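Local coordinates for protein bradyzoite surface antigen BSR4 (Toxoplasma gondii, PDB 2JKS) that is a two-domain surface antigen of the SAG1-related family on the bradyzoite stage, binds zinc ions and probably takes part in contact with the host, at residues A14-F18 and T152-K156; L91-E96 and D131-V135; P128-K132 and C176-K180; T212-E216 and K242-T247; K223-R227 and L272-V276. All blocks are in the same frame, centred on the assembly; numbering follows the deposited sequence.

Interactions 1 and 2 lie in the first SRS domain, on neighbouring strands 152-161 and 132-141 of one sheet, where K156 packs on V135. Interaction 1 is buried, with the C16/C155 cysteine pair, a phenyl ring and no cross-segment hydrogen bond; interaction 2 is partly buried and adds an ion pair and a zinc ion to its leucines. Interaction 3, also buried, shares D131 and K132 with interaction 2 and joins the two domains through two backbone N-H donors, one to a carbonyl and one to an aspartate carboxylate. Its Y178 and C176 touch segment 272-276 of interaction 5, a partly buried aliphatic contact. Interaction 4, a surface contact of the second domain, relies on aromatic and charged groups.

Interaction 1: A14-F18 and T152-K156; sequences AKCDF and TAACK
The cysteine pair C16 and C155, a disulfide known for this protein, lies between strand 13-17 and strand 152-161 in the first SRS domain. Both CB atoms face across the contact, and the two CA atoms are 6.2 Å apart. As modelled, C16 SG and C155 SG are 2.6 Å apart, longer than a covalent disulfide, so the fine placement of the sulfurs is doubtful, although the pairing itself is established. These strands belong to the two facing sheets of the SRS beta sandwich, which explains why no hydrogen bond runs between them: the backbone of C16 pairs instead with E45 and S47 of strand 41-47. Two residues beyond C16, F18 drives its ring edge into the backbone of the other strand. F18 CE2 lies 3.7 Å from A154 CA and F18 CZ lies 3.9 Å from C155 N, both near the plane of the ring. F18 CE2 is also 3.7 Å from A153 O, which approaches obliquely, as does C155 SG, 4.9 Å from the centroid of the F18 ring. A broad, flat phenyl group suits this buried place because the residues opposite are small: the A153 methyl CB meets F18 CD2 at 4.1 Å, and A154 turns its own methyl away. Around the ring, F18 also touches L52 and A140, while L7 of strand 6-10 packs on both cysteines.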
# COMPACT_ATOMS: atom_id res chain seq x y z
N ALA A 14 1.37 -8.42 -19.89
CA ALA A 14 1.90 -7.55 -20.94
C ALA A 14 2.98 -8.20 -21.77
O ALA A 14 3.83 -8.94 -21.26
CB ALA A 14 2.48 -6.25 -20.32
N LYS A 15 2.97 -7.90 -23.05
CA LYS A 15 3.88 -8.54 -23.99
C LYS A 15 4.49 -7.42 -24.88
O LYS A 15 3.73 -6.71 -25.50
CB LYS A 15 3.07 -9.54 -24.87
CG LYS A 15 2.48 -10.83 -24.21
CD LYS A 15 1.22 -10.55 -23.28
CE LYS A 15 -0.07 -10.31 -24.08
NZ LYS A 15 -1.14 -9.84 -23.16
N CYS A 16 5.82 -7.29 -24.94
CA CYS A 16 6.48 -6.39 -25.91
C CYS A 16 7.19 -7.18 -27.01
O CYS A 16 7.97 -8.11 -26.72
CB CYS A 16 7.56 -5.52 -25.24
SG CYS A 16 7.06 -4.43 -23.87
N ASP A 17 6.94 -6.79 -28.25
CA ASP A 17 7.38 -7.49 -29.47
C ASP A 17 8.20 -6.49 -30.32
O ASP A 17 7.76 -5.40 -30.58
CB ASP A 17 6.15 -7.94 -30.28
CG ASP A 17 5.51 -9.22 -29.74
OD1 ASP A 17 6.21 -10.24 -29.52
OD2 ASP A 17 4.27 -9.20 -29.54
N PHE A 18 9.41 -6.87 -30.73
CA PHE A 18 10.25 -5.98 -31.54
C PHE A 18 10.60 -6.70 -32.84
O PHE A 18 11.15 -7.81 -32.80
CB PHE A 18 11.55 -5.62 -30.81
CG PHE A 18 11.35 -5.01 -29.44
CD1 PHE A 18 11.41 -5.81 -28.29
CD2 PHE A 18 11.11 -3.63 -29.30
CE1 PHE A 18 11.23 -5.25 -27.06
CE2 PHE A 18 10.93 -3.08 -28.05
CZ PHE A 18 10.98 -3.89 -26.94
N THR A 152 17.64 1.87 -31.35
CA THR A 152 16.80 1.20 -30.36
C THR A 152 15.28 1.43 -30.55
O THR A 152 14.84 2.41 -31.18
CB THR A 152 17.19 1.63 -28.93
OG1 THR A 152 16.86 3.01 -28.75
CG2 THR A 152 18.64 1.45 -28.70
N ALA A 153 14.49 0.50 -30.02
CA ALA A 153 13.10 0.76 -29.72
C ALA A 153 12.90 0.18 -28.32
O ALA A 153 13.70 -0.64 -27.84
CB ALA A 153 12.21 0.10 -30.71
N ALA A 154 11.84 0.62 -27.65
CA ALA A 154 11.56 0.16 -26.29
C ALA A 154 10.05 0.07 -26.02
O ALA A 154 9.26 0.67 -26.75
CB ALA A 154 12.23 1.11 -25.30
N CYS A 155 9.68 -0.72 -25.01
CA CYS A 155 8.33 -0.70 -24.44
C CYS A 155 8.48 -0.23 -23.03
O CYS A 155 9.41 -0.64 -22.32
CB CYS A 155 7.75 -2.11 -24.33
SG CYS A 155 7.19 -2.80 -25.86
N LYS A 156 7.54 0.57 -22.61
CA LYS A 156 7.49 0.94 -21.21
C LYS A 156 6.18 0.47 -20.50
O LYS A 156 5.09 0.73 -20.97
CB LYS A 156 7.71 2.44 -21.12
CG LYS A 156 7.57 2.99 -19.77
CD LYS A 156 7.07 4.38 -19.96
CE LYS A 156 7.70 5.29 -18.95
NZ LYS A 156 7.22 6.64 -19.25

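Interaction 2: L91-E96 and D131-V135; sequences LKDLLE and DKAFV. With ZN (zinc ion), chain F.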
# COMPACT_ATOMS: atom_id res chain seq x y z
N LEU A 91 11.62 -3.59 -4.98
CA LEU A 91 10.16 -3.58 -4.78
C LEU A 91 9.82 -3.46 -3.31
O LEU A 91 8.93 -2.71 -2.93
CB LEU A 91 9.48 -4.84 -5.32
CG LEU A 91 8.87 -4.75 -6.71
CD1 LEU A 91 8.25 -6.09 -6.99
CD2 LEU A 91 7.84 -3.60 -6.82
N LYS A 92 10.56 -4.19 -2.48
CA LYS A 92 10.32 -4.14 -1.05
C LYS A 92 10.47 -2.72 -0.51
O LYS A 92 9.73 -2.33 0.37
CB LYS A 92 11.18 -5.16 -0.29
CG LYS A 92 12.49 -4.63 0.20
CD LYS A 92 13.27 -5.65 1.03
CE LYS A 92 12.66 -5.91 2.41
NZ LYS A 92 12.54 -4.72 3.30
N ASP A 93 11.39 -1.95 -1.08
CA ASP A 93 11.56 -0.55 -0.71
C ASP A 93 10.46 0.35 -1.25
O ASP A 93 9.98 1.20 -0.52
CB ASP A 93 12.92 -0.03 -1.16
CG ASP A 93 14.05 -0.43 -0.23
OD1 ASP A 93 13.78 -0.95 0.88
OD2 ASP A 93 15.22 -0.23 -0.62
N LEU A 94 10.06 0.19 -2.51
CA LEU A 94 8.95 0.96 -3.08
C LEU A 94 7.66 0.66 -2.32
O LEU A 94 6.91 1.56 -1.99
CB LEU A 94 8.76 0.66 -4.57
CG LEU A 94 7.61 1.41 -5.29
CD1 LEU A 94 7.77 2.91 -5.28
CD2 LEU A 94 7.52 0.98 -6.69
N LEU A 95 7.44 -0.61 -1.99
CA LEU A 95 6.19 -1.04 -1.36
C LEU A 95 6.18 -0.79 0.14
O LEU A 95 5.12 -0.86 0.80
CB LEU A 95 5.91 -2.52 -1.66
CG LEU A 95 5.63 -2.79 -3.16
CD1 LEU A 95 5.38 -4.24 -3.41
CD2 LEU A 95 4.47 -1.92 -3.76
N GLU A 96 7.38 -0.52 0.66
CA GLU A 96 7.61 -0.31 2.09
C GLU A 96 7.16 -1.48 2.92
O GLU A 96 6.52 -1.29 3.94
CB GLU A 96 6.93 0.96 2.58
CG GLU A 96 7.60 2.20 2.13
CD GLU A 96 6.85 3.41 2.56
OE1 GLU A 96 6.46 4.20 1.68
OE2 GLU A 96 6.60 3.59 3.76
N ASP A 131 -1.05 3.91 -2.26
CA ASP A 131 -1.02 3.52 -3.69
C ASP A 131 0.38 3.71 -4.26
O ASP A 131 0.98 4.74 -4.03
CB ASP A 131 -2.06 4.32 -4.49
CG ASP A 131 -3.49 4.02 -4.05
OD1 ASP A 131 -3.78 2.88 -3.61
OD2 ASP A 131 -4.35 4.90 -4.16
N LYS A 132 0.88 2.69 -4.97
CA LYS A 132 2.21 2.75 -5.56
C LYS A 132 2.17 2.51 -7.07
O LYS A 132 1.27 1.86 -7.61
CB LYS A 132 3.15 1.72 -4.92
CG LYS A 132 3.26 1.77 -3.38
CD LYS A 132 4.03 3.01 -2.91
CE LYS A 132 4.05 3.04 -1.38
NZ LYS A 132 4.79 4.26 -0.94
N ALA A 133 3.22 2.97 -7.73
CA ALA A 133 3.47 2.68 -9.13
C ALA A 133 4.96 2.46 -9.38
O ALA A 133 5.82 3.13 -8.77
CB ALA A 133 2.95 3.83 -10.01
N PHE A 134 5.27 1.58 -10.31
CA PHE A 134 6.65 1.44 -10.78
C PHE A 134 6.63 1.22 -12.27
O PHE A 134 5.54 1.09 -12.86
CB PHE A 134 7.39 0.29 -10.03
CG PHE A 134 6.85 -1.11 -10.33
CD1 PHE A 134 7.25 -1.80 -11.50
CD2 PHE A 134 5.99 -1.74 -9.43
CE1 PHE A 134 6.80 -3.04 -11.78
CE2 PHE A 134 5.52 -3.07 -9.70
CZ PHE A 134 5.95 -3.70 -10.88
N VAL A 135 7.82 1.18 -12.86
CA VAL A 135 8.01 1.07 -14.31
C VAL A 135 9.10 -0.02 -14.54
O VAL A 135 10.11 -0.11 -13.81
CB VAL A 135 8.41 2.47 -14.98
CG1 VAL A 135 9.08 2.29 -16.34
CG2 VAL A 135 7.20 3.38 -15.16
ZN ZN F . 5.51 5.79 2.83
O HOH W 1 7.28 7.45 3.04
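E96 OE1 has two positive partners at once, the zinc ion at 2.2 Å and the ammonium group K132 NZ at 3.1 Å. K132 NZ comes from the anti side, 32° out of the carboxylate plane, and shares the oxygen with the metal; both charges would be expected to stabilise the glutamate as its anion. E96 OE2 is a looser ligand, 2.6 Å from the zinc, and D205 and a water add further ligands. Because D205 comes from the second SRS domain, this zinc ties the two domains together. E96 stands just beyond helix 91-95, with positive phi (57°), as the C-prime residue of the Schellman motif that closes it. K132 bends at chi2 (-72°), and its methylenes then run past the end of that helix, with K132 CE 3.3 Å from L94 O and K132 CG 3.9 Å from L95 CD2. Farther along strand 132-141, the leucines of the helix pack on F134: L94 CD2 meets F134 CB at 3.4 Å, crossing at about a right angle, and L91 CD2 approaches F134 CD2 obliquely at 3.7 Å. V65, L120 and V159 also pack on F134.

Interaction 3: P128-K132 and C176-K180; sequences PLTDK and CAYGK
Two backbone N-H groups, those of Y178 and K180, donate hydrogen bonds to L129 and D131 across the contact. Y178 N donates to L129 O over 2.8 Å; it sits nearly along the C=O axis, but its N-H is bent, at 135° to the acceptor. K180 N gives a straighter bond (157°) to D131 OD2, also 2.8 Å long, reaching the syn side of the carboxylate 30° out of its plane. The other oxygen, D131 OD1, is taken by A163 N, so bonds to both oxygens limit the rotation of this short acid. An aspartate suits the spot because its compact carboxylate can accept two main-chain donors while staying close to its own backbone. These bonds cross the junction of the two SRS domains, joining the loop that leads into strand 132-141 of the first to the loop that follows strand 173-175 of the second. Close packing depends on small residues: G179 carries no side chain, and its bare CA lies 3.5 Å from D131 OD1, while the A177 methyl CB rests 3.5 Å from L129 O. The methyl L129 CD2 lies against a backbone carbonyl, 3.5 Å from C176 O, and makes its apolar contact with A177 CB at 4.2 Å. The Y178 ring receives T130 CG2 at its edge, 4.2 Å from Y178 CD2, and L129 CB lies at the same distance from that ring atom. Farther out, Y178 OH is hydrogen-bonded to C202 O, and C176 forms its disulfide with C301. D205, a ligand of the interdomain zinc, touches both L129 and T130.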
# COMPACT_ATOMS: atom_id res chain seq x y z
N PRO A 128 0.79 -2.49 -0.24
CA PRO A 128 1.28 -1.29 0.48
C PRO A 128 0.16 -0.58 1.27
O PRO A 128 -1.01 -0.88 1.08
CB PRO A 128 1.84 -0.40 -0.67
CG PRO A 128 1.02 -0.78 -1.85
CD PRO A 128 0.77 -2.27 -1.71
N LEU A 129 0.53 0.30 2.18
CA LEU A 129 -0.45 1.18 2.88
C LEU A 129 -0.91 2.36 2.07
O LEU A 129 -1.90 3.03 2.40
CB LEU A 129 0.17 1.68 4.18
CG LEU A 129 0.64 0.59 5.13
CD1 LEU A 129 1.26 1.20 6.40
CD2 LEU A 129 -0.46 -0.40 5.44
N THR A 130 -0.16 2.65 1.00
CA THR A 130 -0.48 3.73 0.11
C THR A 130 -0.36 3.23 -1.34
O THR A 130 0.35 2.25 -1.59
CB THR A 130 0.47 4.96 0.33
OG1 THR A 130 1.81 4.55 0.11
CG2 THR A 130 0.35 5.49 1.79
N ASP A 131 -1.05 3.91 -2.26
CA ASP A 131 -1.02 3.52 -3.69
C ASP A 131 0.38 3.71 -4.26
O ASP A 131 0.98 4.74 -4.03
CB ASP A 131 -2.06 4.32 -4.49
CG ASP A 131 -3.49 4.02 -4.05
OD1 ASP A 131 -3.78 2.88 -3.61
OD2 ASP A 131 -4.35 4.90 -4.16
N LYS A 132 0.88 2.69 -4.97
CA LYS A 132 2.21 2.75 -5.56
C LYS A 132 2.17 2.51 -7.07
O LYS A 132 1.27 1.86 -7.61
CB LYS A 132 3.15 1.72 -4.92
CG LYS A 132 3.26 1.77 -3.38
CD LYS A 132 4.03 3.01 -2.91
CE LYS A 132 4.05 3.04 -1.38
NZ LYS A 132 4.79 4.26 -0.94
N CYS A 176 -4.55 0.05 9.39
CA CYS A 176 -5.03 1.19 8.60
C CYS A 176 -4.18 1.35 7.34
O CYS A 176 -2.97 1.14 7.37
CB CYS A 176 -4.98 2.51 9.42
SG CYS A 176 -6.35 2.73 10.59
N ALA A 177 -4.85 1.69 6.26
CA ALA A 177 -4.20 2.09 5.00
C ALA A 177 -4.91 3.34 4.45
O ALA A 177 -5.88 3.83 5.04
CB ALA A 177 -4.20 0.93 4.01
N TYR A 178 -4.42 3.88 3.34
CA TYR A 178 -4.64 5.28 2.99
C TYR A 178 -4.75 5.44 1.47
O TYR A 178 -4.82 6.58 0.96
CB TYR A 178 -3.46 6.16 3.51
CG TYR A 178 -3.10 5.87 4.96
CD1 TYR A 178 -3.92 6.35 6.00
CD2 TYR A 178 -2.00 5.07 5.28
CE1 TYR A 178 -3.67 6.01 7.31
CE2 TYR A 178 -1.73 4.76 6.58
CZ TYR A 178 -2.59 5.20 7.58
OH TYR A 178 -2.27 4.91 8.86
N GLY A 179 -4.81 4.32 0.75
CA GLY A 179 -5.03 4.34 -0.70
C GLY A 179 -6.37 4.88 -1.11
O GLY A 179 -7.30 4.91 -0.31
N LYS A 180 -6.47 5.33 -2.36
CA LYS A 180 -7.74 5.72 -2.96
C LYS A 180 -8.93 4.77 -2.64
O LYS A 180 -10.06 5.24 -2.37
CB LYS A 180 -7.59 5.86 -4.53
CG LYS A 180 -8.73 6.64 -5.21
CD LYS A 180 -8.69 6.47 -6.75
CE LYS A 180 -9.88 7.18 -7.46
NZ LYS A 180 -11.12 6.33 -7.52

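Interaction 4: T212-E216 and K242-T247; sequences TYAEE and KSWWVT. With ZN (zinc ion), chain I.
Y213 turns the edge of its ring onto the face of W245 in a T-shaped stack, with its centroid 5.2 Å from that of the six-membered indole ring and the planes at 74°. The contact lays the 212-216 loop against strand 245-247, an outermost strand of a sheet in the second SRS domain. Y213 CD1 stands 3.8 Å above the indole plane, offset toward the rim. With chi1 at 62°, the tyrosine carries its hydroxyl on to the next residue of the strand that faces the loop, so that Y213 OH and T247 OG1 share a hydrogen bond of 2.6 Å; T247 OG1 lies in the plane of the tyrosine ring. A tyrosine serves both ends, offering an apolar edge to the indole and a polar tip to the threonine. At the surface, K242 NZ forms a salt bridge of 2.9 Å with E215 OE2, approaching from the anti side, 27° out of the carboxylate plane. The long lysine chain passes the small A214, whose CB is 4.1 Å from K242 CE, and A214 O is buried there without a polar partner. T212 O receives both E215 N and E216 N, from opposite faces of its plane. E216 OE2 binds a zinc ion at 2.0 Å, while E216 OE1 accepts a hydrogen bond from T212 OG1.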
# COMPACT_ATOMS: atom_id res chain seq x y z
N THR A 212 -4.42 13.54 20.50
CA THR A 212 -4.66 13.46 21.96
C THR A 212 -5.36 12.14 22.40
O THR A 212 -6.04 12.10 23.42
CB THR A 212 -5.44 14.68 22.39
OG1 THR A 212 -6.57 14.87 21.51
CG2 THR A 212 -4.53 15.91 22.27
N TYR A 213 -5.15 11.07 21.62
CA TYR A 213 -5.93 9.83 21.79
C TYR A 213 -5.77 9.26 23.20
O TYR A 213 -6.67 8.58 23.67
CB TYR A 213 -5.56 8.79 20.74
CG TYR A 213 -4.13 8.37 20.84
CD1 TYR A 213 -3.75 7.35 21.67
CD2 TYR A 213 -3.13 9.07 20.10
CE1 TYR A 213 -2.43 7.00 21.79
CE2 TYR A 213 -1.80 8.74 20.22
CZ TYR A 213 -1.46 7.71 21.05
OH TYR A 213 -0.13 7.33 21.16
N ALA A 214 -4.64 9.53 23.87
CA ALA A 214 -4.39 8.98 25.23
C ALA A 214 -5.40 9.50 26.25
O ALA A 214 -5.56 8.87 27.30
CB ALA A 214 -2.95 9.27 25.73
N GLU A 215 -6.07 10.62 25.93
CA GLU A 215 -7.15 11.18 26.78
C GLU A 215 -8.47 11.42 26.09
O GLU A 215 -9.46 11.59 26.77
CB GLU A 215 -6.72 12.51 27.42
CG GLU A 215 -5.52 12.39 28.26
CD GLU A 215 -5.04 13.73 28.81
OE1 GLU A 215 -5.69 14.79 28.61
OE2 GLU A 215 -4.00 13.71 29.46
N GLU A 216 -8.46 11.55 24.76
CA GLU A 216 -9.61 11.99 23.97
C GLU A 216 -9.99 11.09 22.80
O GLU A 216 -9.15 10.37 22.24
CB GLU A 216 -9.36 13.39 23.42
CG GLU A 216 -9.38 14.42 24.54
CD GLU A 216 -8.87 15.76 24.18
OE1 GLU A 216 -8.37 15.99 23.06
OE2 GLU A 216 -8.98 16.61 25.10
N LYS A 242 -5.33 7.43 31.80
CA LYS A 242 -4.38 7.51 30.67
C LYS A 242 -3.63 6.21 30.48
O LYS A 242 -3.28 5.87 29.34
CB LYS A 242 -3.35 8.62 30.89
CG LYS A 242 -3.78 9.99 30.47
CD LYS A 242 -2.57 10.94 30.57
CE LYS A 242 -2.00 11.21 29.25
NZ LYS A 242 -1.39 12.57 29.30
N SER A 243 -3.40 5.48 31.57
CA SER A 243 -2.63 4.22 31.47
C SER A 243 -3.36 3.13 30.70
O SER A 243 -2.75 2.11 30.33
CB SER A 243 -2.24 3.70 32.87
OG SER A 243 -3.38 3.25 33.59
N TRP A 244 -4.66 3.32 30.46
CA TRP A 244 -5.44 2.37 29.64
C TRP A 244 -4.88 2.32 28.19
O TRP A 244 -5.06 1.35 27.47
CB TRP A 244 -6.92 2.77 29.62
CG TRP A 244 -7.75 2.52 30.90
CD1 TRP A 244 -7.29 2.31 32.18
CD2 TRP A 244 -9.19 2.58 30.99
NE1 TRP A 244 -8.37 2.18 33.05
CE2 TRP A 244 -9.54 2.36 32.34
CE3 TRP A 244 -10.21 2.79 30.06
CZ2 TRP A 244 -10.89 2.32 32.78
CZ3 TRP A 244 -11.56 2.74 30.49
CH2 TRP A 244 -11.88 2.50 31.85
N TRP A 245 -4.23 3.39 27.75
CA TRP A 245 -3.52 3.39 26.46
C TRP A 245 -2.05 3.15 26.66
O TRP A 245 -1.41 3.80 27.53
CB TRP A 245 -3.63 4.73 25.79
CG TRP A 245 -4.96 5.02 25.14
CD1 TRP A 245 -5.96 5.78 25.64
CD2 TRP A 245 -5.38 4.57 23.85
NE1 TRP A 245 -7.00 5.84 24.74
CE2 TRP A 245 -6.67 5.11 23.63
CE3 TRP A 245 -4.78 3.79 22.84
CZ2 TRP A 245 -7.38 4.88 22.44
CZ3 TRP A 245 -5.49 3.56 21.65
CH2 TRP A 245 -6.78 4.09 21.47
N VAL A 246 -1.51 2.22 25.89
CA VAL A 246 -0.05 2.08 25.73
C VAL A 246 0.40 2.19 24.25
O VAL A 246 -0.08 1.49 23.36
CB VAL A 246 0.61 0.91 26.58
CG1 VAL A 246 -0.37 0.23 27.56
CG2 VAL A 246 1.43 -0.09 25.76
N THR A 247 1.33 3.10 24.04
CA THR A 247 1.84 3.43 22.72
C THR A 247 3.19 2.75 22.53
O THR A 247 4.05 2.77 23.42
CB THR A 247 1.94 4.94 22.57
OG1 THR A 247 0.64 5.49 22.76
CG2 THR A 247 2.46 5.35 21.18
ZN ZN I . -8.07 18.27 24.53

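Interaction 5: K223-R227 and L272-V276; sequences KDVNR and LVGCV
V225, on the type I beta turn from D224 to R227, packs against residues 272-276 of strand 269-277, its CA 6.1 Å from that of G274; the touching parts run 30° apart with no hydrogen bond between them. V225 is directed at the strand and its branches divide the work. V225 CG2 lies 3.9 Å from G274 N, while V225 CG1 meets V276 CG1 at 3.9 Å. L272 reaches in at about a right angle to V225: its CD2 is 3.5 Å from V225 CA, and the other methyl, L272 CD1, rests 3.7 Å from K223 CA. The longer leucine thus covers the start of the turn, and the compact, branched valine packs over G274. G274 has backbone angles (phi 170°, psi -153°) at which a side chain would press on the preceding carbonyl; the lack of one also lets V225 settle over it. An Asx turn stiffens the turn from within, N226 N donating to D224 OD1 over 2.9 Å from above the carboxylate plane. R227 NH1 and D224 OD2, 2.9 Å apart, attract by charge alone, since no N-H points at the oxygen. The side chains of N226 and V276 slide past each other in opposite directions, and N226 OD1 is hydrogen-bonded to S300 OG. Strand 269-277 lies between strands 301-307 and 206-209 in a sheet of the second SRS domain. The turn covers one face of that strand, where V225 and V276 both touch Q209 and S300, whereas C275 points away from the turn to its disulfide with C202.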
# COMPACT_ATOMS: atom_id res chain seq x y z
N LYS A 223 -18.80 9.96 11.86
CA LYS A 223 -18.35 8.74 11.13
C LYS A 223 -17.12 8.95 10.20
O LYS A 223 -16.90 8.22 9.24
CB LYS A 223 -19.55 8.03 10.42
CG LYS A 223 -20.82 7.85 11.28
CD LYS A 223 -20.59 7.08 12.56
CE LYS A 223 -21.94 6.57 13.25
NZ LYS A 223 -21.83 6.64 14.77
N ASP A 224 -16.27 9.92 10.55
CA ASP A 224 -15.18 10.26 9.67
C ASP A 224 -14.09 10.84 10.54
O ASP A 224 -14.24 11.92 11.13
CB ASP A 224 -15.66 11.28 8.62
CG ASP A 224 -14.61 11.69 7.65
OD1 ASP A 224 -13.44 11.23 7.68
OD2 ASP A 224 -14.97 12.50 6.79
N VAL A 225 -12.98 10.13 10.62
CA VAL A 225 -11.85 10.65 11.40
C VAL A 225 -11.32 12.03 10.91
O VAL A 225 -10.64 12.73 11.66
CB VAL A 225 -10.70 9.58 11.46
CG1 VAL A 225 -9.92 9.51 10.15
CG2 VAL A 225 -9.76 9.82 12.64
N ASN A 226 -11.58 12.37 9.64
CA ASN A 226 -11.19 13.67 9.12
C ASN A 226 -12.03 14.82 9.67
O ASN A 226 -11.59 15.99 9.60
CB ASN A 226 -11.26 13.71 7.59
CG ASN A 226 -10.20 12.90 6.91
OD1 ASN A 226 -9.10 12.66 7.41
ND2 ASN A 226 -10.52 12.51 5.68
N ARG A 227 -13.21 14.51 10.22
CA ARG A 227 -14.04 15.49 10.96
C ARG A 227 -14.12 15.10 12.44
O ARG A 227 -15.08 14.45 12.91
CB ARG A 227 -15.43 15.62 10.31
CG ARG A 227 -15.33 15.95 8.78
CD ARG A 227 -16.71 16.19 8.10
NE ARG A 227 -17.67 15.15 8.49
CZ ARG A 227 -18.03 14.10 7.75
NH1 ARG A 227 -17.52 13.91 6.53
NH2 ARG A 227 -18.91 13.22 8.25
N LEU A 272 -14.83 7.24 18.22
CA LEU A 272 -14.12 7.11 16.97
C LEU A 272 -12.65 7.53 17.16
O LEU A 272 -12.37 8.52 17.76
CB LEU A 272 -14.82 7.98 15.93
CG LEU A 272 -14.51 8.07 14.46
CD1 LEU A 272 -15.77 8.62 13.83
CD2 LEU A 272 -13.32 9.00 14.17
N VAL A 273 -11.74 6.72 16.65
CA VAL A 273 -10.36 7.11 16.46
C VAL A 273 -9.92 6.58 15.08
O VAL A 273 -10.72 6.05 14.33
CB VAL A 273 -9.44 6.48 17.53
CG1 VAL A 273 -9.73 7.03 18.91
CG2 VAL A 273 -9.63 4.94 17.53
N GLY A 274 -8.66 6.78 14.75
CA GLY A 274 -8.14 6.24 13.52
C GLY A 274 -6.77 6.76 13.17
O GLY A 274 -5.95 7.11 14.06
N CYS A 275 -6.52 6.75 11.86
CA CYS A 275 -5.22 7.11 11.30
C CYS A 275 -5.43 8.02 10.12
O CYS A 275 -6.24 7.75 9.23
CB CYS A 275 -4.44 5.85 10.87
SG CYS A 275 -4.12 4.63 12.16
N VAL A 276 -4.69 9.14 10.13
CA VAL A 276 -4.66 10.05 8.98
C VAL A 276 -3.29 10.00 8.31
O VAL A 276 -2.29 9.67 8.98
CB VAL A 276 -5.11 11.51 9.38
CG1 VAL A 276 -6.52 11.46 9.98
CG2 VAL A 276 -4.16 12.07 10.41